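Local coordinates for protein NADH oxidoreductase (Mesorhizobium loti, PDB 3PI7) that probably binds NADPH and acts as an oxidoreductase on NAD(P)H, consistent with its proposed role as a quinone reductase, at residues P47-V52 against G94-A100; G89-A93 against S102-K106. One frame throughout, in Å; residues are numbered along the deposited sequence.

Interaction 1: residues P47-V52 against G94-A100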
loop_
_atom_site.group_PDB
_atom_site.type_symbol
_atom_site.label_atom_id
_atom_site.label_comp_id
_atom_site.label_asym_id
_atom_site.label_seq_id
_atom_site.Cartn_x
_atom_site.Cartn_y
_atom_site.Cartn_z
ATOM N N PRO A 47 23.851 -12.917 30.628
ATOM C CA PRO A 47 22.437 -12.611 30.335
ATOM C C PRO A 47 21.871 -11.625 31.333
ATOM O O PRO A 47 22.231 -11.666 32.519
ATOM C CB PRO A 47 21.748 -13.960 30.488
ATOM C CG PRO A 47 22.585 -14.702 31.477
ATOM C CD PRO A 47 24.008 -14.264 31.212
ATOM N N GLY A 48 20.989 -10.771 30.844
ATOM C CA GLY A 48 20.255 -9.826 31.679
ATOM C C GLY A 48 19.169 -10.567 32.444
ATOM O O GLY A 48 18.947 -11.757 32.208
ATOM N N PRO A 49 18.418 -9.879 33.311
ATOM C CA PRO A 49 17.405 -10.578 34.148
ATOM C C PRO A 49 16.387 -11.450 33.399
ATOM O O PRO A 49 16.069 -12.519 33.903
ATOM C CB PRO A 49 16.699 -9.430 34.867
ATOM C CG PRO A 49 17.766 -8.395 35.000
ATOM C CD PRO A 49 18.571 -8.468 33.723
ATOM N N SER A 50 15.916 -11.033 32.211
ATOM C CA SER A 50 14.898 -11.737 31.418
ATOM C C SER A 50 15.510 -12.603 30.319
ATOM O O SER A 50 14.779 -13.137 29.480
ATOM C CB SER A 50 13.956 -10.713 30.768
ATOM O OG SER A 50 14.657 -9.863 29.863
ATOM N N GLN A 51 16.850 -12.737 30.314
ATOM C CA GLN A 51 17.562 -13.418 29.236
ATOM C C GLN A 51 18.230 -14.705 29.654
ATOM O O GLN A 51 18.409 -14.987 30.840
ATOM C CB GLN A 51 18.648 -12.482 28.669
ATOM C CG GLN A 51 18.120 -11.162 28.149
ATOM C CD GLN A 51 19.243 -10.268 27.672
ATOM O OE1 GLN A 51 20.333 -10.193 28.270
ATOM N NE2 GLN A 51 18.999 -9.564 26.584
ATOM N N VAL A 52 18.626 -15.486 28.640
ATOM C CA VAL A 52 19.319 -16.728 28.834
ATOM C C VAL A 52 20.566 -16.731 27.976
ATOM O O VAL A 52 20.610 -16.077 26.927
ATOM C CB VAL A 52 18.417 -17.958 28.536
ATOM C CG1 VAL A 52 17.312 -18.080 29.575
ATOM C CG2 VAL A 52 17.843 -17.882 27.111
ATOM N N GLY A 94 20.995 -18.236 33.098
ATOM C CA GLY A 94 19.841 -17.367 32.916
ATOM C C GLY A 94 19.943 -16.194 33.852
ATOM O O GLY A 94 20.623 -16.295 34.863
ATOM N N GLY A 95 19.261 -15.103 33.519
ATOM C CA GLY A 95 19.097 -13.965 34.412
ATOM C C GLY A 95 18.224 -14.390 35.577
ATOM O O GLY A 95 17.690 -15.500 35.569
ATOM N N ASP A 96 18.090 -13.534 36.595
ATOM C CA ASP A 96 17.396 -13.876 37.841
ATOM C C ASP A 96 15.875 -13.999 37.727
ATOM O O ASP A 96 15.253 -14.484 38.669
ATOM C CB ASP A 96 17.748 -12.863 38.948
ATOM C CG ASP A 96 19.110 -13.087 39.613
ATOM O OD1 ASP A 96 19.724 -14.174 39.389
ATOM O OD2 ASP A 96 19.553 -12.192 40.377
ATOM N N GLU A 97 15.268 -13.613 36.611
ATOM C CA GLU A 97 13.810 -13.738 36.508
ATOM C C GLU A 97 13.431 -15.224 36.369
ATOM O O GLU A 97 14.167 -15.993 35.742
ATOM C CB GLU A 97 13.265 -12.905 35.359
ATOM C CG GLU A 97 13.354 -11.416 35.663
ATOM C CD GLU A 97 12.905 -10.458 34.576
ATOM O OE1 GLU A 97 12.250 -10.901 33.605
ATOM O OE2 GLU A 97 13.142 -9.241 34.745
ATOM N N PRO A 98 12.320 -15.648 37.003
ATOM C CA PRO A 98 11.958 -17.074 36.989
ATOM C C PRO A 98 11.854 -17.707 35.606
ATOM O O PRO A 98 12.277 -18.847 35.453
ATOM C CB PRO A 98 10.604 -17.095 37.690
ATOM C CG PRO A 98 10.629 -15.920 38.590
ATOM C CD PRO A 98 11.383 -14.861 37.839
ATOM N N TYR A 99 11.287 -17.016 34.621
ATOM C CA TYR A 99 11.199 -17.583 33.264
ATOM C C TYR A 99 12.600 -17.990 32.782
ATOM O O TYR A 99 12.778 -19.108 32.293
ATOM C CB TYR A 99 10.587 -16.533 32.314
ATOM C CG TYR A 99 10.126 -16.982 30.942
ATOM C CD1 TYR A 99 10.305 -18.290 30.513
ATOM C CD2 TYR A 99 9.502 -16.090 30.073
ATOM C CE1 TYR A 99 9.867 -18.704 29.250
ATOM C CE2 TYR A 99 9.084 -16.484 28.808
ATOM C CZ TYR A 99 9.287 -17.784 28.391
ATOM O OH TYR A 99 8.827 -18.137 27.149
ATOM N N ALA A 100 13.594 -17.080 32.932
ATOM C CA ALA A 100 14.971 -17.348 32.494
ATOM C C ALA A 100 15.566 -18.492 33.320
ATOM O O ALA A 100 16.100 -19.438 32.747
ATOM C CB ALA A 100 15.819 -16.088 32.626
#
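Gly95 N bonds to Gln51 O at 2.8 Å, and Glu97 N reaches Pro49 O at 3.0 Å; these two backbone hydrogen bonds tie 47-52 to 94-100. Between them the CA of Gly95 lies 3.1 Å from Gly48 O in a CH...O contact.

The carboxylate of Glu97 makes van der Waals contact with the turn. CG stands beside the backbone N (chi1 -71°) and the chain is extended beyond it, which carries OE1 to 3.3 Å from Ser50 CB and OE2 against Pro49 CB. Ser50 OG turns elsewhere, bonding to Glu127.

The methyl of Ala100 packs on a carbonyl oxygen, its CB 3.3 Å from Gln51 O, and makes an apolar contact with Val52 CG1 at 3.9 Å. The Pro47 ring lays its CG on the Gly94-Gly95 peptide.

Gly48-Gln51 is a type I beta turn, braced by Gln51 OE1 accepting Gly48 N at 2.7 Å. It leads into strand 51-56, where Val52 and Gly94 form an antiparallel non-hydrogen-bonded pair that joins the start of this strand to the end of strand 86-94 in the sheet of the GroES-like domain, with Glu97 at the N-cap of helix 98-103.

Interaction 2: residues G89-A93 against S102-K106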
loop_
_atom_site.group_PDB
_atom_site.type_symbol
_atom_site.label_atom_id
_atom_site.label_comp_id
_atom_site.label_asym_id
_atom_site.label_seq_id
_atom_site.Cartn_x
_atom_site.Cartn_y
_atom_site.Cartn_z
ATOM N N GLY A 89 20.353 -24.567 20.738
ATOM C CA GLY A 89 21.413 -24.826 21.692
ATOM C C GLY A 89 20.864 -25.126 23.052
ATOM O O GLY A 89 19.651 -25.210 23.230
ATOM N N THR A 90 21.757 -25.236 24.027
ATOM C CA THR A 90 21.347 -25.556 25.385
ATOM C C THR A 90 21.577 -24.359 26.262
ATOM O O THR A 90 22.638 -23.759 26.200
ATOM C CB THR A 90 22.109 -26.778 25.889
ATOM O OG1 THR A 90 21.697 -27.904 25.097
ATOM C CG2 THR A 90 21.815 -27.086 27.354
ATOM N N ILE A 91 20.593 -24.035 27.092
ATOM C CA ILE A 91 20.738 -22.893 28.021
ATOM C C ILE A 91 21.638 -23.276 29.188
ATOM O O ILE A 91 21.341 -24.215 29.921
ATOM C CB ILE A 91 19.364 -22.378 28.499
ATOM C CG1 ILE A 91 18.585 -21.804 27.273
ATOM C CG2 ILE A 91 19.602 -21.287 29.579
ATOM C CD1 ILE A 91 17.157 -21.636 27.465
ATOM N N VAL A 92 22.733 -22.509 29.376
ATOM C CA VAL A 92 23.735 -22.813 30.389
ATOM C C VAL A 92 23.674 -21.807 31.518
ATOM O O VAL A 92 24.252 -22.073 32.569
ATOM C CB VAL A 92 25.176 -22.935 29.781
ATOM C CG1 VAL A 92 25.257 -24.171 28.860
ATOM C CG2 VAL A 92 25.582 -21.656 29.028
ATOM N N ALA A 93 22.988 -20.670 31.321
ATOM C CA ALA A 93 22.813 -19.660 32.373
ATOM C C ALA A 93 21.595 -18.805 32.066
ATOM O O ALA A 93 21.195 -18.696 30.913
ATOM C CB ALA A 93 24.055 -18.771 32.509
ATOM N N SER A 102 14.100 -20.965 34.940
ATOM C CA SER A 102 13.427 -22.235 34.687
ATOM C C SER A 102 13.856 -22.886 33.389
ATOM O O SER A 102 13.666 -24.093 33.211
ATOM C CB SER A 102 11.908 -22.042 34.678
ATOM O OG SER A 102 11.497 -21.705 35.993
ATOM N N LEU A 103 14.432 -22.096 32.480
ATOM C CA LEU A 103 14.871 -22.635 31.195
ATOM C C LEU A 103 16.269 -23.217 31.271
ATOM O O LEU A 103 16.687 -23.885 30.334
ATOM C CB LEU A 103 14.819 -21.555 30.120
ATOM C CG LEU A 103 13.440 -21.086 29.641
ATOM C CD1 LEU A 103 13.613 -19.976 28.579
ATOM C CD2 LEU A 103 12.612 -22.263 29.040
ATOM N N VAL A 104 17.028 -22.925 32.342
ATOM C CA VAL A 104 18.421 -23.404 32.405
ATOM C C VAL A 104 18.476 -24.940 32.275
ATOM O O VAL A 104 17.736 -25.665 32.951
ATOM C CB VAL A 104 19.157 -22.874 33.657
ATOM C CG1 VAL A 104 20.576 -23.409 33.726
ATOM C CG2 VAL A 104 19.163 -21.351 33.669
ATOM N N GLY A 105 19.346 -25.407 31.370
ATOM C CA GLY A 105 19.522 -26.829 31.088
ATOM C C GLY A 105 18.726 -27.298 29.898
ATOM O O GLY A 105 18.965 -28.400 29.396
ATOM N N LYS A 106 17.732 -26.494 29.446
ATOM C CA LYS A 106 16.867 -26.925 28.366
ATOM C C LYS A 106 17.484 -26.632 27.027
ATOM O O LYS A 106 18.221 -25.666 26.861
ATOM C CB LYS A 106 15.473 -26.271 28.486
ATOM C CG LYS A 106 14.733 -26.853 29.675
ATOM C CD LYS A 106 13.356 -26.250 29.898
ATOM C CE LYS A 106 12.658 -26.989 31.027
ATOM N NZ LYS A 106 12.067 -26.054 32.037
#
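Ile91 O receives the shortest polar bond across this contact, from Gly105 N at 2.7 Å. The N-H of the same residue bonds to Lys106 O at 2.9 Å, so both backbone polar groups of Ile91 are taken by 102-106. Lys106 O also receives a CH...O contact from Thr90 CA.

The Ile91 side chain is buried and works with both branches. CG1 leaves on the side of the backbone N, and a nearly extended second torsion (chi2 163°) carries CD1 on to 3.5 Å from Leu103 CB, the two side chains crossing at a slant. CG2 packs on Val104 CA at 3.7 Å and more loosely on Val104 CG2, a methyl that also touches the Ala93 carbonyl carbon. Thr90 CG2 rests 3.7 Å from Gly105 O.

Leu103-Lys106 is a type II beta turn, closed by Lys106 N on Leu103 O, and the positive phi of Gly105 suits glycine. Lys106 NZ folds back to Ser102 O at 2.8 Å.

The turn links helix 98-103 to strand 107-111, which pairs antiparallel with 86-94. Strand 86-94 also pairs with 51-56, where a classic bulge sets Val92 and Ala93 both opposite Leu53; Ile91 also packs on Val52, Ile54 and Val108.

Both contacts belong to the GroES-like domain and involve helix 98-103: interaction 1 includes its start, interaction 2 the type II turn Leu103-Lys106 leading to strand 107-111. Strand 86-94 runs through both, ending at Gly94, and its neighbour 51-56 contributes to interaction 1. Each is partly buried. Interaction 2 has the more hydrophobic centre, built on one buried isoleucine, whereas interaction 1 rests mainly on backbone groups of a glycine- and proline-rich loop, with the exposed Glu97 side chain laid along the turn. Two backbone hydrogen bonds cross each. The contacts meet directly, Val52 CB packing on Ile91 CG2 and Gly94 N on Val104 CG2, both at 3.7 Å.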